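Local coordinates for cutinase-like protein (Cryptococcus sp., PDB 2CZQ) that probably hydrolyses carboxylic esters, as an alpha/beta-hydrolase of the cutinase family, at residues A1-A5 against A36-G40; T42-V47 against D62-R66; Y48-Q54 against S85-A89; G110-N116 against K156-V160; T135-L141 against G166-H172. All blocks are in the same frame, centred on the assembly; numbering follows the deposited sequence. Where two conformers were deposited one is given.

Interaction 1: A1-A5 against A36-G40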
# COMPACT_ATOMS: atom_id res chain seq x y z
N ALA A 1 -22.05 6.27 0.99
CA ALA A 1 -22.72 4.94 0.98
C ALA A 1 -22.13 4.05 2.06
O ALA A 1 -20.97 4.19 2.43
CB ALA A 1 -22.57 4.29 -0.38
N THR A 2 -22.94 3.12 2.56
CA THR A 2 -22.46 2.11 3.48
C THR A 2 -22.22 0.84 2.69
O THR A 2 -23.10 0.38 1.95
CB THR A 2 -23.49 1.86 4.60
OG1 THR A 2 -23.66 3.07 5.36
CG2 THR A 2 -22.95 0.87 5.63
N SER A 3 -21.03 0.27 2.83
CA SER A 3 -20.75 -1.04 2.27
C SER A 3 -21.26 -2.10 3.25
O SER A 3 -20.87 -2.10 4.42
CB SER A 3 -19.26 -1.23 2.05
OG SER A 3 -18.98 -2.59 1.80
N SER A 4 -22.10 -3.00 2.76
CA SER A 4 -22.56 -4.11 3.59
C SER A 4 -21.40 -5.03 3.97
O SER A 4 -21.37 -5.57 5.08
CB SER A 4 -23.67 -4.91 2.90
OG SER A 4 -23.37 -5.16 1.55
N ALA A 5 -20.44 -5.19 3.07
CA ALA A 5 -19.26 -6.00 3.34
C ALA A 5 -18.39 -5.37 4.42
O ALA A 5 -17.81 -6.08 5.25
CB ALA A 5 -18.46 -6.21 2.07
N ALA A 36 -14.98 9.77 1.42
CA ALA A 36 -16.18 10.47 0.96
C ALA A 36 -17.17 9.52 0.30
O ALA A 36 -18.38 9.74 0.35
CB ALA A 36 -15.82 11.61 0.01
N ALA A 37 -16.66 8.45 -0.31
CA ALA A 37 -17.50 7.49 -1.03
C ALA A 37 -18.18 6.49 -0.09
O ALA A 37 -19.34 6.12 -0.30
CB ALA A 37 -16.69 6.75 -2.08
N LEU A 38 -17.45 6.06 0.93
CA LEU A 38 -17.92 5.03 1.85
C LEU A 38 -17.83 5.49 3.29
O LEU A 38 -16.77 5.87 3.76
CB LEU A 38 -17.10 3.74 1.69
CG LEU A 38 -17.27 2.93 0.41
CD1 LEU A 38 -16.34 1.73 0.46
CD2 LEU A 38 -18.72 2.50 0.18
N SER A 39 -18.97 5.45 3.97
CA SER A 39 -19.02 5.79 5.38
C SER A 39 -18.32 4.74 6.24
O SER A 39 -18.09 3.60 5.82
CB SER A 39 -20.48 5.92 5.83
OG SER A 39 -21.16 4.69 5.67
N GLY A 40 -17.98 5.14 7.47
CA GLY A 40 -17.40 4.23 8.44
C GLY A 40 -15.90 4.07 8.32
O GLY A 40 -15.32 3.16 8.92
O HOH W 1 -19.00 1.36 4.50

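Interaction 2: T42-V47 against D62-R66. With CIT (citric acid), chain C.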
# COMPACT_ATOMS: atom_id res chain seq x y z
N THR A 42 -11.83 5.40 8.60
CA THR A 42 -10.82 6.27 9.19
C THR A 42 -9.49 6.00 8.50
O THR A 42 -9.29 4.95 7.87
CB THR A 42 -10.66 6.05 10.71
OG1 THR A 42 -10.39 4.66 10.96
CG2 THR A 42 -11.94 6.39 11.49
N ILE A 43 -8.59 6.97 8.64
CA ILE A 43 -7.26 6.91 8.06
C ILE A 43 -6.26 6.82 9.22
O ILE A 43 -6.17 7.74 10.04
CB ILE A 43 -6.99 8.18 7.21
CG1 ILE A 43 -8.00 8.29 6.06
CG2 ILE A 43 -5.56 8.17 6.69
CD1 ILE A 43 -8.07 9.66 5.43
N TYR A 44 -5.54 5.70 9.28
CA TYR A 44 -4.55 5.49 10.32
C TYR A 44 -3.16 5.62 9.73
O TYR A 44 -2.81 4.91 8.79
CB TYR A 44 -4.69 4.10 10.98
CG TYR A 44 -3.63 3.90 12.04
CD1 TYR A 44 -3.72 4.58 13.25
CD2 TYR A 44 -2.51 3.10 11.81
CE1 TYR A 44 -2.75 4.44 14.22
CE2 TYR A 44 -1.53 2.96 12.78
CZ TYR A 44 -1.66 3.63 13.98
OH TYR A 44 -0.72 3.53 14.97
N ASN A 45 -2.36 6.52 10.31
CA ASN A 45 -1.00 6.76 9.85
C ASN A 45 -0.01 5.99 10.70
O ASN A 45 0.18 6.28 11.89
CB ASN A 45 -0.68 8.26 9.90
CG ASN A 45 -1.79 9.11 9.34
OD1 ASN A 45 -2.31 8.84 8.25
ND2 ASN A 45 -2.15 10.16 10.07
N THR A 46 0.63 5.00 10.10
CA THR A 46 1.57 4.16 10.82
C THR A 46 2.62 5.00 11.54
O THR A 46 3.19 5.93 10.96
CB THR A 46 2.24 3.25 9.81
OG1 THR A 46 1.22 2.44 9.21
CG2 THR A 46 3.21 2.27 10.48
N VAL A 47 2.86 4.68 12.80
CA VAL A 47 3.82 5.41 13.61
C VAL A 47 5.17 4.72 13.56
O VAL A 47 5.32 3.59 14.01
CB VAL A 47 3.34 5.57 15.07
CG1 VAL A 47 4.38 6.32 15.88
CG2 VAL A 47 2.00 6.29 15.11
N ASP A 62 3.72 -1.62 13.78
CA ASP A 62 2.58 -0.77 14.05
C ASP A 62 1.41 -1.01 13.10
O ASP A 62 0.25 -0.90 13.50
CB ASP A 62 2.99 0.70 14.09
CG ASP A 62 1.94 1.57 14.70
OD1 ASP A 62 1.53 1.29 15.86
OD2 ASP A 62 1.47 2.55 14.08
N ILE A 63 1.70 -1.38 11.85
CA ILE A 63 0.65 -1.82 10.93
C ILE A 63 -0.11 -2.99 11.54
O ILE A 63 -1.35 -3.00 11.62
CB ILE A 63 1.25 -2.26 9.57
CG1 ILE A 63 1.83 -1.06 8.81
CG2 ILE A 63 0.20 -2.97 8.71
CD1 ILE A 63 2.76 -1.50 7.67
N ILE A 64 0.65 -3.99 11.97
CA ILE A 64 0.07 -5.22 12.50
C ILE A 64 -0.66 -4.94 13.82
O ILE A 64 -1.74 -5.48 14.06
CB ILE A 64 1.14 -6.32 12.61
CG1 ILE A 64 1.62 -6.72 11.21
CG2 ILE A 64 0.59 -7.52 13.38
CD1 ILE A 64 2.81 -7.65 11.19
N ARG A 65 -0.07 -4.08 14.65
CA ARG A 65 -0.71 -3.65 15.89
C ARG A 65 -2.10 -3.07 15.62
O ARG A 65 -3.08 -3.43 16.29
CB ARG A 65 0.16 -2.65 16.64
CG ARG A 65 -0.50 -1.99 17.85
CD ARG A 65 -0.02 -0.56 18.10
NE ARG A 65 -1.06 0.44 17.88
CZ ARG A 65 -1.43 0.91 16.69
NH1 ARG A 65 -0.87 0.47 15.57
NH2 ARG A 65 -2.40 1.82 16.61
N ARG A 66 -2.19 -2.17 14.64
CA ARG A 66 -3.48 -1.55 14.31
C ARG A 66 -4.48 -2.57 13.80
O ARG A 66 -5.66 -2.53 14.18
CB ARG A 66 -3.32 -0.39 13.31
CG ARG A 66 -4.61 0.34 13.00
CD ARG A 66 -5.19 1.04 14.21
NE ARG A 66 -6.48 1.70 13.99
CZ ARG A 66 -7.66 1.10 14.03
NH1 ARG A 66 -7.76 -0.21 14.24
NH2 ARG A 66 -8.77 1.82 13.86
C1 CIT C . -7.57 5.04 13.34
O1 CIT C . -6.84 4.55 14.23
O2 CIT C . -8.50 4.36 12.85
C2 CIT C . -7.32 6.44 12.84
C3 CIT C . -7.40 7.50 13.93
O7 CIT C . -8.70 7.41 14.57
C4 CIT C . -7.25 8.88 13.29
C5 CIT C . -7.80 10.01 14.14
O3 CIT C . -8.16 9.85 15.33
O4 CIT C . -7.92 11.16 13.64
C6 CIT C . -6.28 7.30 14.95
O5 CIT C . -5.08 7.39 14.60
O6 CIT C . -6.56 7.04 16.15

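Interaction 3: Y48-Q54 against S85-A89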
# COMPACT_ATOMS: atom_id res chain seq x y z
N TYR A 48 6.15 5.42 12.99
CA TYR A 48 7.54 4.99 12.98
C TYR A 48 8.38 6.17 12.53
O TYR A 48 7.84 7.22 12.18
CB TYR A 48 7.76 3.74 12.11
CG TYR A 48 7.86 3.92 10.61
CD1 TYR A 48 6.87 4.58 9.87
CD2 TYR A 48 8.94 3.36 9.92
CE1 TYR A 48 6.99 4.71 8.48
CE2 TYR A 48 9.05 3.48 8.54
CZ TYR A 48 8.08 4.15 7.83
OH TYR A 48 8.22 4.24 6.47
N THR A 49 9.70 6.01 12.56
CA THR A 49 10.58 7.14 12.28
C THR A 49 10.65 7.50 10.80
O THR A 49 10.94 8.64 10.47
CB THR A 49 12.01 6.87 12.77
OG1 THR A 49 12.46 5.61 12.26
CG2 THR A 49 12.07 6.73 14.30
N ALA A 50 10.42 6.52 9.91
CA ALA A 50 10.61 6.72 8.47
C ALA A 50 11.97 7.37 8.21
O ALA A 50 12.08 8.36 7.47
CB ALA A 50 9.45 7.55 7.88
N ASP A 51 13.01 6.83 8.84
CA ASP A 51 14.34 7.40 8.74
C ASP A 51 15.09 6.82 7.54
O ASP A 51 14.69 5.80 6.97
CB ASP A 51 15.13 7.23 10.04
CG ASP A 51 15.44 5.78 10.36
OD1 ASP A 51 16.27 5.18 9.66
OD2 ASP A 51 14.89 5.18 11.31
N PHE A 52 16.19 7.46 7.16
CA PHE A 52 16.86 7.07 5.92
C PHE A 52 17.51 5.69 5.94
O PHE A 52 17.83 5.15 4.89
CB PHE A 52 17.83 8.15 5.40
CG PHE A 52 19.12 8.25 6.16
CD1 PHE A 52 20.14 7.30 5.98
CD2 PHE A 52 19.34 9.30 7.03
CE1 PHE A 52 21.33 7.41 6.68
CE2 PHE A 52 20.54 9.41 7.72
CZ PHE A 52 21.53 8.47 7.55
N SER A 53 17.70 5.11 7.13
CA SER A 53 18.35 3.80 7.22
C SER A 53 17.60 2.70 6.47
O SER A 53 18.21 1.73 6.02
CB SER A 53 18.55 3.37 8.67
OG SER A 53 17.35 2.87 9.25
N GLN A 54 16.28 2.87 6.36
CA GLN A 54 15.35 1.87 5.80
C GLN A 54 15.12 0.67 6.72
O GLN A 54 14.57 -0.34 6.29
CB GLN A 54 15.75 1.41 4.39
CG GLN A 54 15.94 2.56 3.40
CD GLN A 54 14.77 3.51 3.39
OE1 GLN A 54 13.63 3.10 3.18
NE2 GLN A 54 15.05 4.79 3.61
N SER A 85 7.05 3.92 -0.82
CA SER A 85 8.51 3.93 -0.68
C SER A 85 8.91 3.09 0.54
O SER A 85 8.54 1.91 0.59
CB SER A 85 9.04 5.37 -0.65
OG SER A 85 10.42 5.38 -0.91
N GLN A 86 9.61 3.64 1.53
CA GLN A 86 9.92 2.86 2.72
C GLN A 86 8.66 2.22 3.31
O GLN A 86 8.69 1.08 3.80
CB GLN A 86 10.62 3.71 3.78
CG GLN A 86 10.97 2.88 5.01
CD GLN A 86 11.90 3.53 6.02
OE1 GLN A 86 12.27 2.88 6.99
NE2 GLN A 86 12.26 4.80 5.83
N GLY A 87 7.55 2.95 3.27
CA GLY A 87 6.28 2.44 3.79
C GLY A 87 5.73 1.27 3.00
O GLY A 87 5.03 0.43 3.56
N ALA A 88 6.02 1.22 1.71
CA ALA A 88 5.66 0.06 0.90
C ALA A 88 6.44 -1.17 1.37
O ALA A 88 5.86 -2.24 1.53
CB ALA A 88 5.88 0.33 -0.58
N ALA A 89 7.75 -1.01 1.58
CA ALA A 89 8.57 -2.11 2.10
C ALA A 89 8.06 -2.57 3.46
O ALA A 89 7.92 -3.77 3.70
CB ALA A 89 10.03 -1.69 2.17
O HOH W 2 12.45 4.01 9.46

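Interaction 4: G110-N116 against K156-V160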
# COMPACT_ATOMS: atom_id res chain seq x y z
N GLY A 110 -7.45 -5.34 0.72
CA GLY A 110 -6.59 -4.91 -0.35
C GLY A 110 -5.31 -4.32 0.17
O GLY A 110 -5.28 -3.79 1.29
N VAL A 111 -4.28 -4.40 -0.65
CA VAL A 111 -2.97 -3.81 -0.37
C VAL A 111 -2.62 -2.96 -1.59
O VAL A 111 -2.66 -3.44 -2.72
CB VAL A 111 -1.90 -4.90 -0.15
CG1 VAL A 111 -0.54 -4.26 0.10
CG2 VAL A 111 -2.29 -5.81 1.01
N PHE A 112 -2.29 -1.69 -1.34
CA PHE A 112 -2.00 -0.75 -2.41
C PHE A 112 -0.64 -0.13 -2.15
O PHE A 112 -0.45 0.55 -1.14
CB PHE A 112 -3.09 0.32 -2.47
CG PHE A 112 -2.89 1.31 -3.57
CD1 PHE A 112 -3.34 1.03 -4.86
CD2 PHE A 112 -2.25 2.52 -3.33
CE1 PHE A 112 -3.13 1.95 -5.89
CE2 PHE A 112 -2.04 3.43 -4.35
CZ PHE A 112 -2.49 3.15 -5.62
N LEU A 113 0.29 -0.38 -3.05
CA LEU A 113 1.68 0.05 -2.89
C LEU A 113 2.08 0.99 -4.01
O LEU A 113 1.66 0.80 -5.15
CB LEU A 113 2.62 -1.16 -2.90
CG LEU A 113 2.27 -2.31 -1.95
CD1 LEU A 113 3.14 -3.51 -2.20
CD2 LEU A 113 2.36 -1.87 -0.49
N ILE A 114 2.88 2.00 -3.68
CA ILE A 114 3.46 2.89 -4.67
C ILE A 114 4.95 3.06 -4.40
O ILE A 114 5.38 3.17 -3.25
CB ILE A 114 2.77 4.28 -4.71
CG1 ILE A 114 2.46 4.80 -3.30
CG2 ILE A 114 1.51 4.22 -5.57
CD1 ILE A 114 2.07 6.27 -3.25
N GLY A 115 5.74 3.07 -5.47
CA GLY A 115 7.17 3.25 -5.33
C GLY A 115 7.82 2.22 -4.42
O GLY A 115 8.61 2.55 -3.54
N ASN A 116 7.49 0.95 -4.65
CA ASN A 116 7.86 -0.13 -3.75
C ASN A 116 9.31 -0.60 -3.93
O ASN A 116 9.64 -1.15 -4.97
CB ASN A 116 6.91 -1.30 -4.02
CG ASN A 116 7.14 -2.48 -3.11
OD1 ASN A 116 7.82 -2.39 -2.08
ND2 ASN A 116 6.56 -3.62 -3.49
N LYS A 156 -4.97 -9.70 -4.22
CA LYS A 156 -5.63 -8.53 -3.64
C LYS A 156 -4.64 -7.38 -3.40
O LYS A 156 -4.88 -6.50 -2.58
CB LYS A 156 -6.43 -8.88 -2.39
CG LYS A 156 -5.61 -9.42 -1.24
CD LYS A 156 -6.53 -9.86 -0.11
CE LYS A 156 -5.75 -10.57 0.97
NZ LYS A 156 -6.61 -10.92 2.14
N THR A 157 -3.55 -7.38 -4.17
CA THR A 157 -2.56 -6.32 -4.13
C THR A 157 -2.53 -5.60 -5.47
O THR A 157 -2.74 -6.20 -6.53
CB THR A 157 -1.17 -6.93 -3.82
OG1 THR A 157 -1.20 -7.53 -2.52
CG2 THR A 157 -0.09 -5.86 -3.73
N LEU A 158 -2.26 -4.30 -5.40
CA LEU A 158 -1.90 -3.51 -6.56
C LEU A 158 -0.60 -2.83 -6.21
O LEU A 158 -0.53 -2.06 -5.25
CB LEU A 158 -2.97 -2.46 -6.84
CG LEU A 158 -4.00 -2.71 -7.94
CD1 LEU A 158 -4.79 -1.43 -8.16
CD2 LEU A 158 -3.38 -3.18 -9.25
N ASP A 159 0.45 -3.17 -6.96
CA ASP A 159 1.78 -2.59 -6.76
C ASP A 159 2.08 -1.66 -7.94
O ASP A 159 2.40 -2.11 -9.05
CB ASP A 159 2.83 -3.69 -6.61
CG ASP A 159 4.16 -3.16 -6.12
OD1 ASP A 159 4.29 -1.92 -5.97
OD2 ASP A 159 5.12 -3.93 -5.87
N VAL A 160 1.92 -0.37 -7.68
CA VAL A 160 1.98 0.66 -8.70
C VAL A 160 3.39 1.24 -8.75
O VAL A 160 3.88 1.79 -7.76
CB VAL A 160 0.94 1.76 -8.42
CG1 VAL A 160 0.95 2.80 -9.54
CG2 VAL A 160 -0.45 1.17 -8.24
O HOH W 3 5.86 0.04 -6.79

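Interaction 5: T135-L141 against G166-H172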
# COMPACT_ATOMS: atom_id res chain seq x y z
N THR A 135 5.80 -1.52 -16.28
CA THR A 135 6.72 -1.81 -15.18
C THR A 135 6.42 -3.13 -14.51
O THR A 135 6.84 -3.36 -13.37
CB THR A 135 6.71 -0.69 -14.13
OG1 THR A 135 5.36 -0.52 -13.66
CG2 THR A 135 7.12 0.65 -14.74
N ARG A 136 5.71 -4.03 -15.18
CA ARG A 136 5.42 -5.31 -14.56
C ARG A 136 6.69 -6.13 -14.34
O ARG A 136 6.83 -6.79 -13.30
CB ARG A 136 4.40 -6.12 -15.35
CG ARG A 136 4.08 -7.45 -14.70
CD ARG A 136 2.74 -8.02 -15.04
NE ARG A 136 1.66 -7.15 -14.59
CZ ARG A 136 0.37 -7.36 -14.85
NH1 ARG A 136 0.00 -8.42 -15.56
NH2 ARG A 136 -0.54 -6.51 -14.41
N ASN A 137 7.60 -6.09 -15.31
CA ASN A 137 8.76 -6.98 -15.32
C ASN A 137 10.05 -6.27 -14.97
O ASN A 137 11.06 -6.36 -15.69
CB ASN A 137 8.84 -7.72 -16.64
CG ASN A 137 7.54 -8.37 -16.98
OD1 ASN A 137 7.02 -9.16 -16.19
ND2 ASN A 137 6.97 -8.02 -18.13
N VAL A 138 10.01 -5.57 -13.85
CA VAL A 138 11.17 -4.89 -13.30
C VAL A 138 11.24 -5.15 -11.80
O VAL A 138 10.22 -5.45 -11.16
CB VAL A 138 11.16 -3.35 -13.58
CG1 VAL A 138 11.05 -3.08 -15.08
CG2 VAL A 138 10.04 -2.64 -12.82
N ASN A 139 12.44 -5.03 -11.25
CA ASN A 139 12.68 -5.22 -9.83
C ASN A 139 13.03 -3.93 -9.14
O ASN A 139 13.66 -3.05 -9.72
CB ASN A 139 13.84 -6.19 -9.65
CG ASN A 139 13.47 -7.61 -10.02
OD1 ASN A 139 12.49 -8.15 -9.52
ND2 ASN A 139 14.26 -8.21 -10.90
N GLY A 140 12.64 -3.83 -7.87
CA GLY A 140 13.02 -2.71 -7.04
C GLY A 140 14.40 -2.88 -6.43
O GLY A 140 15.05 -3.93 -6.55
N LEU A 141 14.86 -1.83 -5.76
CA LEU A 141 16.19 -1.80 -5.18
C LEU A 141 16.42 -2.82 -4.07
O LEU A 141 17.56 -3.24 -3.85
CB LEU A 141 16.48 -0.41 -4.62
CG LEU A 141 16.66 0.71 -5.65
CD1 LEU A 141 16.55 2.06 -4.98
CD2 LEU A 141 18.01 0.58 -6.36
N GLY A 166 13.20 4.93 -10.04
CA GLY A 166 14.37 4.12 -9.76
C GLY A 166 14.32 3.25 -8.52
O GLY A 166 15.17 2.38 -8.34
N VAL A 167 13.33 3.48 -7.65
CA VAL A 167 13.20 2.71 -6.42
C VAL A 167 12.51 1.36 -6.69
O VAL A 167 12.94 0.33 -6.16
CB VAL A 167 12.46 3.51 -5.33
CG1 VAL A 167 12.22 2.68 -4.09
CG2 VAL A 167 13.25 4.78 -4.99
N CYS A 168 11.45 1.38 -7.49
CA CYS A 168 10.71 0.17 -7.84
C CYS A 168 11.06 -0.40 -9.21
O CYS A 168 10.74 -1.56 -9.49
CB CYS A 168 9.20 0.40 -7.73
SG CYS A 168 8.56 1.78 -8.69
N ASP A 169 11.73 0.41 -10.04
CA ASP A 169 12.03 0.08 -11.43
C ASP A 169 13.51 0.38 -11.69
O ASP A 169 13.88 1.46 -12.17
CB ASP A 169 11.14 0.91 -12.35
CG ASP A 169 11.41 0.70 -13.83
OD1 ASP A 169 12.32 -0.09 -14.19
OD2 ASP A 169 10.73 1.32 -14.67
N THR A 170 14.37 -0.58 -11.36
CA THR A 170 15.80 -0.39 -11.58
C THR A 170 16.20 -0.62 -13.03
O THR A 170 17.34 -0.34 -13.40
CB THR A 170 16.67 -1.26 -10.65
OG1 THR A 170 16.44 -2.64 -10.94
CG2 THR A 170 16.30 -1.06 -9.17
N ALA A 171 15.28 -1.12 -13.85
CA ALA A 171 15.55 -1.26 -15.28
C ALA A 171 15.57 0.11 -15.96
O ALA A 171 16.55 0.47 -16.61
CB ALA A 171 14.54 -2.19 -15.94
N HIS A 172 14.49 0.87 -15.78
CA HIS A 172 14.33 2.13 -16.50
C HIS A 172 14.60 3.35 -15.66
O HIS A 172 14.72 4.45 -16.20
CB HIS A 172 12.92 2.26 -17.09
CG HIS A 172 12.34 0.98 -17.60
ND1 HIS A 172 11.24 0.40 -17.02
CD2 HIS A 172 12.69 0.19 -18.64
CE1 HIS A 172 10.94 -0.71 -17.67
NE2 HIS A 172 11.80 -0.86 -18.66
O HOH W 4 14.64 -4.18 -12.70
O HOH W 5 16.77 -4.29 -8.83

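Interaction 1: A1-A5 against A36-G40
Ala-1, the first residue of the chain, lies against the turn that follows helix 28-37, and its two backbone polar atoms both find partners there. The amino group gives a hydrogen bond to the carbonyl of Ala-37, Ala-1 N to Ala-37 O 3.0 Å, reaching that oxygen from above its carbonyl plane. The carbonyl of Ala-1 takes the amide of Ser-39, N to O 2.8 Å and fairly straight at 160°. This is the tight part: Leu-38 CA also comes to 3.2 Å from Ala-1 O in a CA-H...O contact, and Leu-38 CD2 comes near Ala-1 CB and Ser-3 CB. The Leu-38 side chain also touches Val-198 of helix 187-200. The outer side is looser and polar. Ser-39 OG, placed between its own N and carbonyl carbon (chi1 62°), stands 3.0 Å from Thr-2 OG1 in a hydrogen bond between two hydroxyls, and Thr-2 is exposed. One water joins Ser-3 N to Ser-39 O, while Ser-3 OG is hydrogen-bonded to Leu-201 O and Cys-6 N. Since the charge of a free amino terminus would sit beside a carbonyl at a helix C-terminal end, the pairing is probably electrostatically favourable as well as hydrogen-bonded.

Interaction 2: T42-V47 against D62-R66
In the parallel sheet of the alpha/beta-hydrolase fold, edge strand 41-45 is joined to helix 57-73, and Tyr-44, Thr-46 and Val-47 meet that helix through Asp-62, Ile-63, Arg-65 and Arg-66. The axes of 42-45 and 62-66 come within 10.1 Å, roughly antiparallel, at 146°. Tyr-44 is the central side chain. With CG anti to the backbone N (chi1 179°), its ring projects from the strand to the helix, where Arg-66 lays its aliphatic part over one face: CD stands 3.9 Å from the ring centroid, a CH-pi contact almost straight above the centre. At the far end of the ring, Tyr-44 OH donates to Asp-62 OD2 at 2.6 Å, on the syn lone pair of that oxygen. The same OD2 accepts the amide of Val-47, which comes from above the carboxylate plane, so two donors grip one oxygen. In one of its two conformers Arg-65 forms a salt bridge with the other oxygen, NH1 to Asp-62 OD1 2.6 Å, and the Tyr-44 hydroxyl then lies over a face of the guanidinium without a hydrogen bond. Thr-46 packs its methyl on Asp-62 CB and Ile-63 CG1, its hydroxyl being bonded to Thr-14 of the neighbouring strand. At the other end a citrate, probably from the crystallisation liquor, bridges the segments: O1 accepts from Arg-66 NE, and O2 is shared by Thr-42 OG1 and Arg-66 NH2, both at 2.7 Å.

Interaction 3: Y48-Q54 against S85-A89
The loop 48-54 closes with a type I beta turn from Asp-51 to Gln-54 and lies against the first turn of helix 86-98, with Gln-54 and Gln-86 nearest in backbone at 6.3 Å between CA atoms. Gln-86 carries the contact. Its chain is fully extended (chi1 -179°, chi2 169°), which carries the amide out from the helix into the loop. There Gln-86 NE2 donates to Asp-51 O at 2.9 Å, tilted out of the carbonyl plane, and also bonds Thr-17 OG1. Gln-86 OE1 lies 2.7 Å from a water that accepts from Asp-51 N. Gln-54, bent at chi2, rests OE1 3.1 Å from Gln-86 CB, while Gln-54 NE2 bonds Thr-17 OG1. The Tyr-48 hydroxyl touches Gln-86 CG at 3.4 Å, with ring and amide nearly perpendicular, while its hydrogen bond goes to Arg-15 O. Asp-51 braces the turn from within: OD1 takes Ser-53 N on its anti lone pair, an Asx turn, and Ser-53 OG on its syn lone pair. Ser-85, just before the helix, fits the nucleophile-elbow pattern and is hydrogen-bonded to His-180. The buried amide thus has partners for its nitrogen and, through a water with several acceptors in reach, probably its oxygen, tying the start of helix 86-98 to the loop beside the probable nucleophile.

Interaction 4: G110-N116 against K156-V160
Val-111 and Thr-157, Phe-112 and Leu-158, Leu-113 and Asp-159, and Ile-114 and Val-160 pair in parallel register in the central sheet of the alpha/beta-hydrolase fold, their axes, over 110-114 and 157-160, approaching to 4.7 Å and 7° from parallel. Five backbone bonds join them, from Val-111 N to Lys-156 O through to Gly-115 N to Val-160 O. Between these, CA-H...O contacts add to the join, such as Ile-114 CA to Val-160 O. Phe-112 shares a face with Leu-158, Ile-114 and Val-160. Its ring leans across to the partner strand: Phe-112 CD1 meets Leu-158 CB at 4.0 Å, and Phe-112 CE1 meets Val-160 CG2 at 3.6 Å. Helix 187-200 packs on this side through Met-192 and Phe-196. The other face bears Val-111, Leu-113, Thr-157 and Asp-159, with helix 86-98 against Val-111 and Leu-113.

Asp-159 is the charged residue on this face. From CB its CG runs anti to the backbone N (chi1 -168°), which carries the carboxylate out from the sheet, to where Asn-116 lies. Asp-159 OD1 lies 3.6 Å from Leu-113 CB and 3.3 Å from Asn-116 CB, and accepts a hydrogen bond from a water that also bonds Asn-116 N and Val-160 O. At the tip, Asp-159 OD2 receives Asn-116 ND2 at 2.8 Å and 173°, the donor standing above the carboxylate plane while OD2 lies in the amide plane of Asn-116.

Interaction 5: T135-L141 against G166-H172
The imidazole of His-172 has Ala-171 CB over one face, 4.0 Å above its centre, and Asp-169 OD2 at its edge; Val-138 CG1 reaches its CE1 obliquely at 3.5 Å, and Tyr-163 stacks on the ring. These groups belong to two loops that follow strands 126-127 and 157-160 of the alpha/beta-hydrolase fold. His-172 ND1 donates to Asp-169 OD2 at 2.6 Å on the syn lone pair, close to the ring plane. Asp-169 OD1, met from above the carboxylate plane, accepts the backbone N of His-172, an Asx motif, so both oxygens hold the histidine, and OD2 also takes Gly-164 N. Val-138 packs into this arrangement: CG1, anti to the carbonyl carbon (chi1 -56°), lies 3.4 Å from Asp-169 OD1 and 3.7 Å from Ala-171 CB, which leaves CG2 between the backbone N and the carbonyl carbon, facing Cys-168 O. Thr-135 CG2 adds a touch to Asp-169 OD2.

Further along, the backbones join: Thr-170 N donates to Asn-139 O, and Leu-141 N to Val-167 O. Between them, Gly-140 CA lies close against Val-167 O. Cys-168 is tied to Cys-161 by a disulfide, and Val-167 N bonds Asp-165, which fits the acid of a Ser-His-Asp triad pattern. Leu-141 spreads over the far end, CG near Gly-166 O and CD2 3.7 Å from Thr-170 CG2. On the outer side a water donates to Gly-140 O and lies 2.7 Å from Thr-170 OG1.

In the fold
Along the chain, the five interactions begin in order, but 2 and 3 alternate in their segments, as do 4 and 5. Strand 41-45 of interaction 2 is one edge of the parallel sheet, and strands 108-114 and 157-160 of interaction 4 lie farther across it, the centres about 17 Å apart. Interaction 4 touches interaction 3, where Ser-85 N probably bonds Ile-114 O, and interaction 5, where Gly-115 and Asn-116 pack on Val-167 and Cys-168. Interactions 3 and 4 thus meet at the probable catalytic serine, and interaction 5 borders that region. Interaction 1 lies apart, about 35 Å from interaction 5 between centres, where the N-terminus meets the end of helix 28-37.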